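Side-chain contacts in Non-structural protein (Porcine reproductive and respiratory syndrome virus, PDB 3IFU), which is the leader protease Nsp1alpha, a zinc-binding papain-like cysteine protease cut from the viral polyprotein that probably suppresses host interferon-beta production: residues L37-P42 with F50-E55; A14-A19 with S30-L35; A155-T160 with E171-F176; G139-S144 with D149-G154. All coordinates share one frame; numbering follows the deposited sequence.

Interaction 1 of 4, residues L37-P42 with F50-E55; sequences LNLQVP and FYRPEE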
loop_
_atom_site.group_PDB
_atom_site.type_symbol
_atom_site.label_atom_id
_atom_site.label_comp_id
_atom_site.label_asym_id
_atom_site.label_seq_id
_atom_site.Cartn_x
_atom_site.Cartn_y
_atom_site.Cartn_z
ATOM N N LEU A 37 7.417 29.781 -3.539
ATOM C CA LEU A 37 7.336 30.508 -4.812
ATOM C C LEU A 37 8.602 31.331 -5.045
ATOM O O LEU A 37 8.951 31.650 -6.181
ATOM C CB LEU A 37 6.108 31.431 -4.839
ATOM C CG LEU A 37 6.026 32.490 -5.948
ATOM C CD1 LEU A 37 5.967 31.825 -7.321
ATOM C CD2 LEU A 37 4.796 33.361 -5.722
ATOM N N ASN A 38 9.278 31.675 -3.954
ATOM C CA ASN A 38 10.516 32.437 -4.019
ATOM C C ASN A 38 11.621 31.426 -4.247
ATOM O O ASN A 38 12.678 31.737 -4.798
ATOM C CB ASN A 38 10.755 33.157 -2.697
ATOM C CG ASN A 38 9.670 34.157 -2.380
ATOM O OD1 ASN A 38 9.510 35.157 -3.083
ATOM N ND2 ASN A 38 8.910 33.894 -1.319
ATOM N N LEU A 39 11.353 30.203 -3.803
ATOM C CA LEU A 39 12.287 29.099 -3.937
ATOM C C LEU A 39 11.874 28.239 -5.129
ATOM O O LEU A 39 12.711 27.589 -5.755
ATOM C CB LEU A 39 12.286 28.268 -2.651
ATOM C CG LEU A 39 12.830 28.972 -1.403
ATOM C CD1 LEU A 39 12.426 28.210 -0.158
ATOM C CD2 LEU A 39 14.348 29.088 -1.501
ATOM N N GLN A 40 10.580 28.249 -5.438
ATOM C CA GLN A 40 10.048 27.479 -6.554
ATOM C C GLN A 40 10.949 27.600 -7.773
ATOM O O GLN A 40 11.496 28.666 -8.047
ATOM C CB GLN A 40 8.634 27.954 -6.906
ATOM C CG GLN A 40 7.545 27.455 -5.961
ATOM C CD GLN A 40 6.174 28.012 -6.306
ATOM O OE1 GLN A 40 5.945 28.476 -7.427
ATOM N NE2 GLN A 40 5.249 27.956 -5.349
ATOM N N VAL A 41 11.102 26.493 -8.493
ATOM C CA VAL A 41 11.933 26.441 -9.691
ATOM C C VAL A 41 11.026 26.269 -10.906
ATOM O O VAL A 41 10.758 25.153 -11.347
ATOM C CB VAL A 41 12.937 25.266 -9.619
ATOM C CG1 VAL A 41 13.792 25.225 -10.867
ATOM C CG2 VAL A 41 13.814 25.414 -8.392
ATOM N N PRO A 42 10.544 27.389 -11.465
ATOM C CA PRO A 42 9.655 27.410 -12.631
ATOM C C PRO A 42 9.999 26.417 -13.730
ATOM O O PRO A 42 9.107 25.866 -14.374
ATOM C CB PRO A 42 9.755 28.853 -13.106
ATOM C CG PRO A 42 9.890 29.604 -11.809
ATOM C CD PRO A 42 10.905 28.762 -11.058
ATOM N N PHE A 50 7.633 22.013 -5.334
ATOM C CA PHE A 50 8.008 21.393 -4.069
ATOM C C PHE A 50 9.508 21.135 -3.947
ATOM O O PHE A 50 10.073 21.202 -2.853
ATOM C CB PHE A 50 7.293 20.050 -3.886
ATOM C CG PHE A 50 5.795 20.122 -3.980
ATOM C CD1 PHE A 50 5.161 20.126 -5.217
ATOM C CD2 PHE A 50 5.014 20.121 -2.830
ATOM C CE1 PHE A 50 3.764 20.121 -5.308
ATOM C CE2 PHE A 50 3.620 20.117 -2.908
ATOM C CZ PHE A 50 2.993 20.115 -4.148
ATOM N N TYR A 51 10.140 20.834 -5.076
ATOM C CA TYR A 51 11.559 20.511 -5.116
ATOM C C TYR A 51 12.443 21.554 -5.793
ATOM O O TYR A 51 12.229 21.919 -6.945
ATOM C CB TYR A 51 11.727 19.171 -5.823
ATOM C CG TYR A 51 13.152 18.767 -6.093
ATOM C CD1 TYR A 51 14.008 18.426 -5.052
ATOM C CD2 TYR A 51 13.629 18.680 -7.395
ATOM C CE1 TYR A 51 15.304 17.995 -5.302
ATOM C CE2 TYR A 51 14.925 18.256 -7.656
ATOM C CZ TYR A 51 15.756 17.912 -6.606
ATOM O OH TYR A 51 17.031 17.461 -6.860
ATOM N N ARG A 52 13.457 22.005 -5.063
ATOM C CA ARG A 52 14.411 22.992 -5.554
ATOM C C ARG A 52 15.788 22.342 -5.471
ATOM O O ARG A 52 16.390 22.294 -4.398
ATOM C CB ARG A 52 14.376 24.232 -4.656
ATOM C CG ARG A 52 15.120 25.451 -5.187
ATOM C CD ARG A 52 15.076 26.586 -4.161
ATOM N NE ARG A 52 15.451 27.883 -4.724
ATOM C CZ ARG A 52 16.574 28.116 -5.400
ATOM N NH1 ARG A 52 17.450 27.139 -5.608
ATOM N NH2 ARG A 52 16.823 29.331 -5.870
ATOM N N PRO A 53 16.308 21.835 -6.599
ATOM C CA PRO A 53 17.624 21.189 -6.598
ATOM C C PRO A 53 18.752 22.084 -6.088
ATOM O O PRO A 53 18.548 23.261 -5.792
ATOM C CB PRO A 53 17.809 20.783 -8.056
ATOM C CG PRO A 53 17.089 21.862 -8.783
ATOM C CD PRO A 53 15.821 22.014 -7.976
ATOM N N GLU A 54 19.946 21.514 -5.990
ATOM C CA GLU A 54 21.115 22.236 -5.506
ATOM C C GLU A 54 21.862 23.003 -6.585
ATOM O O GLU A 54 22.415 24.072 -6.326
ATOM C CB GLU A 54 22.083 21.258 -4.836
ATOM C CG GLU A 54 21.852 21.098 -3.353
ATOM C CD GLU A 54 22.191 22.365 -2.588
ATOM O OE1 GLU A 54 22.445 23.404 -3.244
ATOM O OE2 GLU A 54 22.199 22.317 -1.337
ATOM N N GLU A 55 21.873 22.448 -7.791
ATOM C CA GLU A 55 22.586 23.056 -8.899
ATOM C C GLU A 55 21.769 22.989 -10.198
ATOM O O GLU A 55 20.552 23.154 -10.161
ATOM C CB GLU A 55 23.926 22.347 -9.040
ATOM C CG GLU A 55 24.794 22.412 -7.812
ATOM C CD GLU A 55 26.160 21.821 -8.060
ATOM O OE1 GLU A 55 27.001 21.879 -7.146
ATOM O OE2 GLU A 55 26.390 21.301 -9.172
#
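Arg52 carries most of this surface contact, and it does so with its aliphatic shaft. Its CG lies 3.5 Å from Val41 CG2, with the two side chains crossing at about a right angle. Its CD sits 3.6 Å from Leu39 CB, and Leu39 CD2 also borders CD and NE. CG stands anti to the backbone N of Arg52 (chi1 -169°), and the chain then runs extended to NE. This carries the shaft past Val41 to Leu39. Val41 CG2 has a second apolar neighbour in Pro53 CD, 4.0 Å away.

Both segments are irregular loop in the long connection between strand 23-25 and helix 81-87. Segment 37-42 belongs to the N-terminal zinc-finger region, and the loop continues to helix 81-87. The chain turns back between the two segments, and a backbone hydrogen bond between Val41 and Gly48 helps to tie the turn.

The polar approach is less favourable. Leu39 O comes within 2.9 Å of Arg52 NE, but the angle is too poor for a hydrogen bond. The oxygen lies oblique to the guanidinium group. Outside the pair, the backbone of Arg52 bonds to Pro12, and the ring of Tyr51 meets that of Tyr106 edge-to-face.

Interaction 2 of 4, residues A14-A19 with S30-L35; sequences ARVFVA and SARSLL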
loop_
_atom_site.group_PDB
_atom_site.type_symbol
_atom_site.label_atom_id
_atom_site.label_comp_id
_atom_site.label_asym_id
_atom_site.label_seq_id
_atom_site.Cartn_x
_atom_site.Cartn_y
_atom_site.Cartn_z
ATOM N N ALA A 14 15.834 18.430 -0.916
ATOM C CA ALA A 14 15.606 17.025 -0.601
ATOM C C ALA A 14 14.558 16.520 -1.594
ATOM O O ALA A 14 13.449 17.055 -1.652
ATOM C CB ALA A 14 15.090 16.889 0.819
ATOM N N ARG A 15 14.904 15.494 -2.369
ATOM C CA ARG A 15 13.980 14.953 -3.368
ATOM C C ARG A 15 12.584 14.565 -2.868
ATOM O O ARG A 15 12.359 14.279 -1.686
ATOM C CB ARG A 15 14.617 13.769 -4.094
ATOM C CG ARG A 15 15.840 14.171 -4.901
ATOM C CD ARG A 15 16.372 13.023 -5.720
ATOM N NE ARG A 15 17.662 13.341 -6.324
ATOM C CZ ARG A 15 18.801 13.421 -5.647
ATOM N NH1 ARG A 15 19.929 13.714 -6.275
ATOM N NH2 ARG A 15 18.809 13.204 -4.340
ATOM N N VAL A 16 11.653 14.542 -3.813
ATOM C CA VAL A 16 10.263 14.250 -3.534
ATOM C C VAL A 16 9.700 13.072 -4.333
ATOM O O VAL A 16 10.205 12.734 -5.403
ATOM C CB VAL A 16 9.422 15.523 -3.826
ATOM C CG1 VAL A 16 7.968 15.164 -4.019
ATOM C CG2 VAL A 16 9.582 16.523 -2.684
ATOM N N PHE A 17 8.658 12.446 -3.795
ATOM C CA PHE A 17 7.980 11.343 -4.473
ATOM C C PHE A 17 6.484 11.531 -4.267
ATOM O O PHE A 17 6.071 12.278 -3.387
ATOM C CB PHE A 17 8.460 9.976 -3.941
ATOM C CG PHE A 17 8.071 9.676 -2.511
ATOM C CD1 PHE A 17 6.828 9.115 -2.208
ATOM C CD2 PHE A 17 8.980 9.894 -1.467
ATOM C CE1 PHE A 17 6.499 8.769 -0.884
ATOM C CE2 PHE A 17 8.662 9.554 -0.148
ATOM C CZ PHE A 17 7.420 8.988 0.144
ATOM N N VAL A 18 5.671 10.884 -5.092
ATOM C CA VAL A 18 4.225 11.014 -4.975
ATOM C C VAL A 18 3.546 9.672 -4.690
ATOM O O VAL A 18 3.750 8.694 -5.411
ATOM C CB VAL A 18 3.635 11.629 -6.260
ATOM C CG1 VAL A 18 2.171 11.958 -6.069
ATOM C CG2 VAL A 18 4.406 12.871 -6.622
ATOM N N ALA A 19 2.760 9.636 -3.614
ATOM C CA ALA A 19 2.019 8.440 -3.197
ATOM C C ALA A 19 0.563 8.880 -3.114
ATOM O O ALA A 19 0.236 9.861 -2.440
ATOM C CB ALA A 19 2.509 7.947 -1.848
ATOM N N SER A 30 7.815 12.548 5.321
ATOM C CA SER A 30 6.723 13.382 5.805
ATOM C C SER A 30 6.155 14.167 4.637
ATOM O O SER A 30 6.878 14.471 3.686
ATOM C CB SER A 30 7.223 14.345 6.878
ATOM O OG SER A 30 7.792 13.636 7.966
ATOM N N ALA A 31 4.866 14.490 4.707
ATOM C CA ALA A 31 4.202 15.252 3.650
ATOM C C ALA A 31 4.952 16.547 3.344
ATOM O O ALA A 31 5.447 17.213 4.248
ATOM C CB ALA A 31 2.769 15.566 4.054
ATOM N N ARG A 32 5.029 16.900 2.068
ATOM C CA ARG A 32 5.721 18.114 1.650
ATOM C C ARG A 32 4.785 19.245 1.256
ATOM O O ARG A 32 3.916 19.080 0.401
ATOM C CB ARG A 32 6.652 17.807 0.479
ATOM C CG ARG A 32 8.107 17.762 0.869
ATOM C CD ARG A 32 8.705 19.149 0.904
ATOM N NE ARG A 32 9.700 19.310 -0.153
ATOM C CZ ARG A 32 10.844 18.634 -0.214
ATOM N NH1 ARG A 32 11.150 17.747 0.722
ATOM N NH2 ARG A 32 11.684 18.843 -1.211
ATOM N N SER A 33 4.977 20.401 1.880
ATOM C CA SER A 33 4.164 21.571 1.584
ATOM C C SER A 33 4.632 22.242 0.299
ATOM O O SER A 33 5.653 21.872 -0.278
ATOM C CB SER A 33 4.232 22.583 2.733
ATOM O OG SER A 33 3.458 22.160 3.843
ATOM N N LEU A 34 3.867 23.229 -0.149
ATOM C CA LEU A 34 4.211 23.968 -1.351
ATOM C C LEU A 34 5.408 24.846 -1.059
ATOM O O LEU A 34 5.520 25.415 0.025
ATOM C CB LEU A 34 3.040 24.843 -1.787
ATOM C CG LEU A 34 1.903 24.134 -2.515
ATOM C CD1 LEU A 34 0.653 25.009 -2.518
ATOM C CD2 LEU A 34 2.359 23.803 -3.927
ATOM N N LEU A 35 6.305 24.950 -2.029
ATOM C CA LEU A 35 7.488 25.778 -1.879
ATOM C C LEU A 35 7.064 27.252 -1.983
ATOM O O LEU A 35 6.189 27.596 -2.782
ATOM C CB LEU A 35 8.499 25.417 -2.965
ATOM C CG LEU A 35 9.950 25.286 -2.502
ATOM C CD1 LEU A 35 10.035 24.417 -1.254
ATOM C CD2 LEU A 35 10.771 24.684 -3.630
#
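The backbones come closest at Val16 and Arg32, whose CA atoms are still 7.9 Å apart, and the long side chain of Arg32 bridges the gap. Its NH2 donates a hydrogen bond to Ala14 O at 2.6 Å. The N-H...O angle is 153°, and the donor lies in the carbonyl plane of Ala14. The oxygen sits at the edge of the guanidinium, tilted 16° out of its plane.

Val16 meets the same group from a different direction. Its CG2 lies over one guanidinium face, centred on the group and 3.5 Å from Arg32 CZ. This branch is anti to the carbonyl carbon of Val16. Ala14 CB touches more loosely, 4.0 Å from Arg32 NH1. The Arg32 chain is bent at chi2 and chi3, with chi3 at -113°, and this sets the guanidinium against Ala14 and Val16.

The contact lies inside the N-terminal zinc finger, in which Cys8, Cys10, Cys25 and Cys28 bind a zinc ion. Strand 16-18 pairs antiparallel with strand 23-25 here. The Arg32 side chain is about 4 Å from the zinc and touches Cys8 and Cys25. Its positive charge probably helps to balance the negative charge of the cysteine thiolates.

Several bonds hold the pieces in place. Arg32 NH2 also bonds to Phe50 O, so two carbonyl oxygens grip this nitrogen. The backbone of Arg32 pairs with Val23, and that of Ala31 with Cys8. On strand 16-18, Val16 O accepts a hydrogen bond from Tyr106 OH.

Interaction 3 of 4, residues A155-T160 with E171-F176; sequences ATHVLT and EDFCPF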
loop_
_atom_site.group_PDB
_atom_site.type_symbol
_atom_site.label_atom_id
_atom_site.label_comp_id
_atom_site.label_asym_id
_atom_site.label_seq_id
_atom_site.Cartn_x
_atom_site.Cartn_y
_atom_site.Cartn_z
ATOM N N ALA A 155 -4.118 1.764 -18.052
ATOM C CA ALA A 155 -3.101 0.851 -17.523
ATOM C C ALA A 155 -3.362 -0.585 -17.989
ATOM O O ALA A 155 -4.501 -1.044 -18.006
ATOM C CB ALA A 155 -3.074 0.918 -16.001
ATOM N N THR A 156 -2.299 -1.290 -18.362
ATOM C CA THR A 156 -2.426 -2.660 -18.841
ATOM C C THR A 156 -1.619 -3.639 -18.001
ATOM O O THR A 156 -1.854 -4.844 -18.050
ATOM C CB THR A 156 -1.938 -2.784 -20.302
ATOM O OG1 THR A 156 -0.520 -2.604 -20.342
ATOM C CG2 THR A 156 -2.589 -1.723 -21.177
ATOM N N HIS A 157 -0.667 -3.126 -17.231
ATOM C CA HIS A 157 0.165 -3.988 -16.403
ATOM C C HIS A 157 0.405 -3.456 -15.001
ATOM O O HIS A 157 0.357 -2.252 -14.759
ATOM C CB HIS A 157 1.506 -4.220 -17.094
ATOM C CG HIS A 157 1.384 -4.943 -18.396
ATOM N ND1 HIS A 157 1.191 -6.305 -18.470
ATOM C CD2 HIS A 157 1.339 -4.484 -19.668
ATOM C CE1 HIS A 157 1.025 -6.653 -19.733
ATOM N NE2 HIS A 157 1.110 -5.567 -20.480
ATOM N N VAL A 158 0.656 -4.374 -14.075
ATOM C CA VAL A 158 0.930 -4.002 -12.699
ATOM C C VAL A 158 2.172 -4.739 -12.221
ATOM O O VAL A 158 2.293 -5.949 -12.385
ATOM C CB VAL A 158 -0.255 -4.334 -11.776
ATOM C CG1 VAL A 158 -0.550 -5.822 -11.819
ATOM C CG2 VAL A 158 0.049 -3.872 -10.354
ATOM N N LEU A 159 3.101 -3.983 -11.649
ATOM C CA LEU A 159 4.353 -4.522 -11.133
ATOM C C LEU A 159 4.180 -4.754 -9.635
ATOM O O LEU A 159 3.940 -3.809 -8.873
ATOM C CB LEU A 159 5.480 -3.520 -11.380
ATOM C CG LEU A 159 6.876 -3.826 -10.839
ATOM C CD1 LEU A 159 7.451 -5.039 -11.543
ATOM C CD2 LEU A 159 7.777 -2.610 -11.049
ATOM N N THR A 160 4.287 -6.007 -9.206
ATOM C CA THR A 160 4.134 -6.297 -7.791
ATOM C C THR A 160 5.009 -7.447 -7.326
ATOM O O THR A 160 5.414 -8.299 -8.111
ATOM C CB THR A 160 2.664 -6.618 -7.448
ATOM O OG1 THR A 160 2.525 -6.782 -6.032
ATOM C CG2 THR A 160 2.220 -7.897 -8.148
ATOM N N GLU A 171 11.313 -12.083 -17.377
ATOM C CA GLU A 171 12.088 -10.947 -16.907
ATOM C C GLU A 171 12.553 -9.966 -17.975
ATOM O O GLU A 171 13.054 -8.893 -17.652
ATOM C CB GLU A 171 13.279 -11.413 -16.080
ATOM C CG GLU A 171 14.139 -12.458 -16.711
ATOM C CD GLU A 171 15.194 -12.947 -15.743
ATOM O OE1 GLU A 171 15.920 -12.092 -15.182
ATOM O OE2 GLU A 171 15.292 -14.179 -15.539
ATOM N N ASP A 172 12.393 -10.317 -19.243
ATOM C CA ASP A 172 12.802 -9.400 -20.300
ATOM C C ASP A 172 11.671 -8.419 -20.626
ATOM O O ASP A 172 11.886 -7.421 -21.313
ATOM C CB ASP A 172 13.219 -10.162 -21.575
ATOM C CG ASP A 172 12.754 -11.614 -21.579
ATOM O OD1 ASP A 172 13.288 -12.420 -20.783
ATOM O OD2 ASP A 172 11.853 -11.954 -22.381
ATOM N N PHE A 173 10.478 -8.697 -20.104
ATOM C CA PHE A 173 9.320 -7.855 -20.359
ATOM C C PHE A 173 9.201 -6.605 -19.496
ATOM O O PHE A 173 9.493 -6.619 -18.295
ATOM C CB PHE A 173 8.023 -8.653 -20.202
ATOM C CG PHE A 173 6.796 -7.864 -20.543
ATOM C CD1 PHE A 173 6.361 -7.772 -21.859
ATOM C CD2 PHE A 173 6.115 -7.147 -19.561
ATOM C CE1 PHE A 173 5.272 -6.976 -22.198
ATOM C CE2 PHE A 173 5.018 -6.343 -19.892
ATOM C CZ PHE A 173 4.600 -6.259 -21.215
ATOM N N CYS A 174 8.741 -5.534 -20.137
ATOM C CA CYS A 174 8.510 -4.244 -19.501
ATOM C C CYS A 174 7.448 -3.553 -20.351
ATOM O O CYS A 174 7.644 -3.351 -21.543
ATOM C CB CYS A 174 9.790 -3.400 -19.478
ATOM S SG CYS A 174 9.628 -1.822 -18.579
ATOM N N PRO A 175 6.309 -3.183 -19.750
ATOM C CA PRO A 175 5.217 -2.518 -20.471
ATOM C C PRO A 175 5.617 -1.284 -21.274
ATOM O O PRO A 175 4.958 -0.929 -22.248
ATOM C CB PRO A 175 4.234 -2.168 -19.354
ATOM C CG PRO A 175 4.454 -3.270 -18.365
ATOM C CD PRO A 175 5.962 -3.364 -18.330
ATOM N N PHE A 176 6.705 -0.640 -20.874
ATOM C CA PHE A 176 7.138 0.585 -21.535
ATOM C C PHE A 176 8.630 0.646 -21.849
ATOM O O PHE A 176 9.422 -0.174 -21.376
ATOM C CB PHE A 176 6.771 1.772 -20.647
ATOM C CG PHE A 176 7.278 1.635 -19.236
ATOM C CD1 PHE A 176 8.604 1.918 -18.927
ATOM C CD2 PHE A 176 6.442 1.173 -18.225
ATOM C CE1 PHE A 176 9.085 1.742 -17.632
ATOM C CE2 PHE A 176 6.916 0.992 -16.931
ATOM C CZ PHE A 176 8.238 1.278 -16.633
#
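The ring of His157 is touched by two side chains of the 171-176 loop, Phe173 and Pro175. His157 opens strand 157-160, in the antiparallel sheet of the protease domain, and takes part in a classic beta bulge: Thr156 and His157 both face Ala142 on the neighbouring strand.

Phe173 turns its edge toward one face of the imidazole, an edge-to-face pair. The ring centroids are 5.0 Å apart and the planes stand at 59°. Phe173 CZ comes 3.6 Å from His157 NE2, while CE2 lies over the middle of the imidazole ring. CG of Phe173 is anti to its backbone N (chi1 -176°), which sends the ring out from the loop to the histidine.

Pro175 meets His157 nearer the root of its side chain. Its CG is 3.3 Å from His157 CB, and it also borders CG and CD2 of the imidazole. Pro175 CB adds a contact of 3.7 Å to His157 CD2. The two side chains cross at a slant, with Pro175 CG oblique to the imidazole plane.

A second layer positions these groups. Trp128 of strand 127-130 touches both His157 and Pro175. Phe173 has a cation-pi partner in Lys169. The alternate residues Cys174 and Phe176 both touch Leu116 of helix 113-118. The loop thus spans from the sheet to this helix. The imidazole itself has a further restraint: ND1 of His157 makes a weak hydrogen bond to Tyr129 O.

Interaction 4 of 4, residues G139-S144 with D149-G154; sequences GVYANS and DKPFPG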
loop_
_atom_site.group_PDB
_atom_site.type_symbol
_atom_site.label_atom_id
_atom_site.label_comp_id
_atom_site.label_asym_id
_atom_site.label_seq_id
_atom_site.Cartn_x
_atom_site.Cartn_y
_atom_site.Cartn_z
ATOM N N GLY A 139 1.950 -0.986 -5.602
ATOM C CA GLY A 139 2.340 -1.454 -6.913
ATOM C C GLY A 139 2.521 -0.328 -7.902
ATOM O O GLY A 139 2.235 0.835 -7.623
ATOM N N VAL A 140 3.031 -0.678 -9.069
ATOM C CA VAL A 140 3.223 0.299 -10.114
ATOM C C VAL A 140 2.341 -0.150 -11.262
ATOM O O VAL A 140 2.516 -1.233 -11.800
ATOM C CB VAL A 140 4.699 0.360 -10.575
ATOM C CG1 VAL A 140 4.870 1.437 -11.640
ATOM C CG2 VAL A 140 5.599 0.659 -9.386
ATOM N N TYR A 141 1.359 0.676 -11.600
ATOM C CA TYR A 141 0.454 0.376 -12.695
ATOM C C TYR A 141 1.032 1.069 -13.897
ATOM O O TYR A 141 1.612 2.139 -13.765
ATOM C CB TYR A 141 -0.938 0.898 -12.364
ATOM C CG TYR A 141 -1.551 0.119 -11.231
ATOM C CD1 TYR A 141 -2.462 -0.902 -11.479
ATOM C CD2 TYR A 141 -1.149 0.343 -9.909
ATOM C CE1 TYR A 141 -2.957 -1.690 -10.443
ATOM C CE2 TYR A 141 -1.641 -0.440 -8.866
ATOM C CZ TYR A 141 -2.542 -1.457 -9.140
ATOM O OH TYR A 141 -3.014 -2.257 -8.126
ATOM N N ALA A 142 0.889 0.467 -15.072
ATOM C CA ALA A 142 1.474 1.076 -16.252
ATOM C C ALA A 142 0.921 0.599 -17.576
ATOM O O ALA A 142 0.139 -0.345 -17.646
ATOM C CB ALA A 142 2.986 0.846 -16.228
ATOM N N ASN A 143 1.337 1.298 -18.626
ATOM C CA ASN A 143 1.006 0.961 -20.001
ATOM C C ASN A 143 2.285 1.287 -20.761
ATOM O O ASN A 143 3.355 1.314 -20.154
ATOM C CB ASN A 143 -0.229 1.733 -20.525
ATOM C CG ASN A 143 -0.068 3.247 -20.510
ATOM O OD1 ASN A 143 -1.054 3.970 -20.656
ATOM N ND2 ASN A 143 1.153 3.730 -20.350
ATOM N N SER A 144 2.199 1.543 -22.058
ATOM C CA SER A 144 3.399 1.818 -22.843
ATOM C C SER A 144 4.000 3.224 -22.729
ATOM O O SER A 144 5.091 3.477 -23.244
ATOM C CB SER A 144 3.133 1.488 -24.317
ATOM O OG SER A 144 2.091 2.290 -24.849
ATOM N N ASP A 149 1.122 4.762 -9.085
ATOM C CA ASP A 149 1.125 3.881 -7.925
ATOM C C ASP A 149 -0.290 3.353 -7.676
ATOM O O ASP A 149 -0.535 2.565 -6.766
ATOM C CB ASP A 149 1.676 4.625 -6.701
ATOM C CG ASP A 149 0.759 5.728 -6.217
ATOM O OD1 ASP A 149 0.293 6.546 -7.039
ATOM O OD2 ASP A 149 0.514 5.781 -4.995
ATOM N N LYS A 150 -1.217 3.789 -8.516
ATOM C CA LYS A 150 -2.609 3.367 -8.424
ATOM C C LYS A 150 -3.138 3.089 -9.830
ATOM O O LYS A 150 -2.605 3.600 -10.812
ATOM C CB LYS A 150 -3.448 4.454 -7.741
ATOM C CG LYS A 150 -3.289 4.503 -6.222
ATOM C CD LYS A 150 -3.945 3.286 -5.571
ATOM C CE LYS A 150 -3.942 3.360 -4.047
ATOM N NZ LYS A 150 -2.566 3.259 -3.481
ATOM N N PRO A 151 -4.184 2.257 -9.943
ATOM C CA PRO A 151 -4.771 1.924 -11.243
ATOM C C PRO A 151 -5.286 3.175 -11.938
ATOM O O PRO A 151 -5.629 4.157 -11.280
ATOM C CB PRO A 151 -5.911 0.980 -10.873
ATOM C CG PRO A 151 -5.451 0.362 -9.603
ATOM C CD PRO A 151 -4.881 1.540 -8.865
ATOM N N PHE A 152 -5.328 3.141 -13.264
ATOM C CA PHE A 152 -5.830 4.272 -14.032
ATOM C C PHE A 152 -6.376 3.832 -15.383
ATOM O O PHE A 152 -6.020 2.772 -15.894
ATOM C CB PHE A 152 -4.742 5.351 -14.228
ATOM C CG PHE A 152 -3.520 4.892 -15.001
ATOM C CD1 PHE A 152 -2.416 4.356 -14.338
ATOM C CD2 PHE A 152 -3.455 5.045 -16.393
ATOM C CE1 PHE A 152 -1.261 3.986 -15.044
ATOM C CE2 PHE A 152 -2.306 4.680 -17.119
ATOM C CZ PHE A 152 -1.206 4.151 -16.446
ATOM N N PRO A 153 -7.273 4.632 -15.968
ATOM C CA PRO A 153 -7.851 4.301 -17.271
ATOM C C PRO A 153 -6.729 4.160 -18.298
ATOM O O PRO A 153 -6.028 5.129 -18.592
ATOM C CB PRO A 153 -8.746 5.502 -17.559
ATOM C CG PRO A 153 -9.201 5.904 -16.188
ATOM C CD PRO A 153 -7.909 5.834 -15.405
ATOM N N GLY A 154 -6.556 2.957 -18.834
ATOM C CA GLY A 154 -5.505 2.740 -19.808
ATOM C C GLY A 154 -4.441 1.759 -19.344
ATOM O O GLY A 154 -3.915 1.001 -20.153
HETATM O O HOH W 1 1.070 1.584 -4.564
#
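Water 1 joins the two segments at one end. It accepts a hydrogen bond from Gly139 N at 2.9 Å and donates one to Asp149 O. Nearby, Asp149 CA makes a CA-H...O contact with Gly139 O at 3.3 Å. Segment 139-144 holds strand 140-142, which pairs antiparallel with strand 147-148 at the edge of the four-stranded protease-domain sheet. Segment 149-154 follows that hairpin, turns and runs in roughly the same direction as 139-143, 28° apart.

Tyr141 and Pro151 form the middle of the contact. Pro151 CG lies over one face of the Tyr141 ring, 3.6 Å from its centroid and 23° off the normal, a CH-pi interaction. It leans toward the CE1 side of the ring. CG of Tyr141 is anti to the carbonyl carbon (chi1 -68°), and this turns the ring toward the loop. The tyrosine CB also packs on Lys150 O at 3.5 Å. Val158, Ile131 and Val135 supply further neighbours for Tyr141.

Phe152 comes next along the loop. It presents its ring edge to the strand backbone: Tyr141 O lies near the ring plane, 3.6 Å from Phe152 CE1. Its CZ approaches Ala142 CA. Asn143 crosses Phe152 at about a right angle, and Glu69 touches both residues.

Asp149 CB touches Gly139 O, while its OD2 accepts a hydrogen bond from Glu20 N. At the far end of the loop, Asn143 CB rests 3.8 Å from Gly154 O.

The four contacts form two neighbouring pairs, on opposite sides of the chain's centre. Interactions 1 and 2 touch, with centres 12 Å apart; a probable hydrogen bond joins Gln40 NE2 to Leu35 O at 2.8 Å. Interactions 3 and 4 have centres 9 Å apart and share one sheet: Thr156 N lies 2.7 Å from Ala142 O, a probable hydrogen bond. The pairs meet between interactions 2 and 4, where Ala19 CA packs 3.5 Å from Asp149 OD2. Each pair has a zinc nearby. The Arg32 side chain of interaction 2 is about 4 Å from the first, and the Asn143 side chain of interaction 4 is about 7 Å from the second zinc, bound by Cys70, Cys76, His146 and Met180.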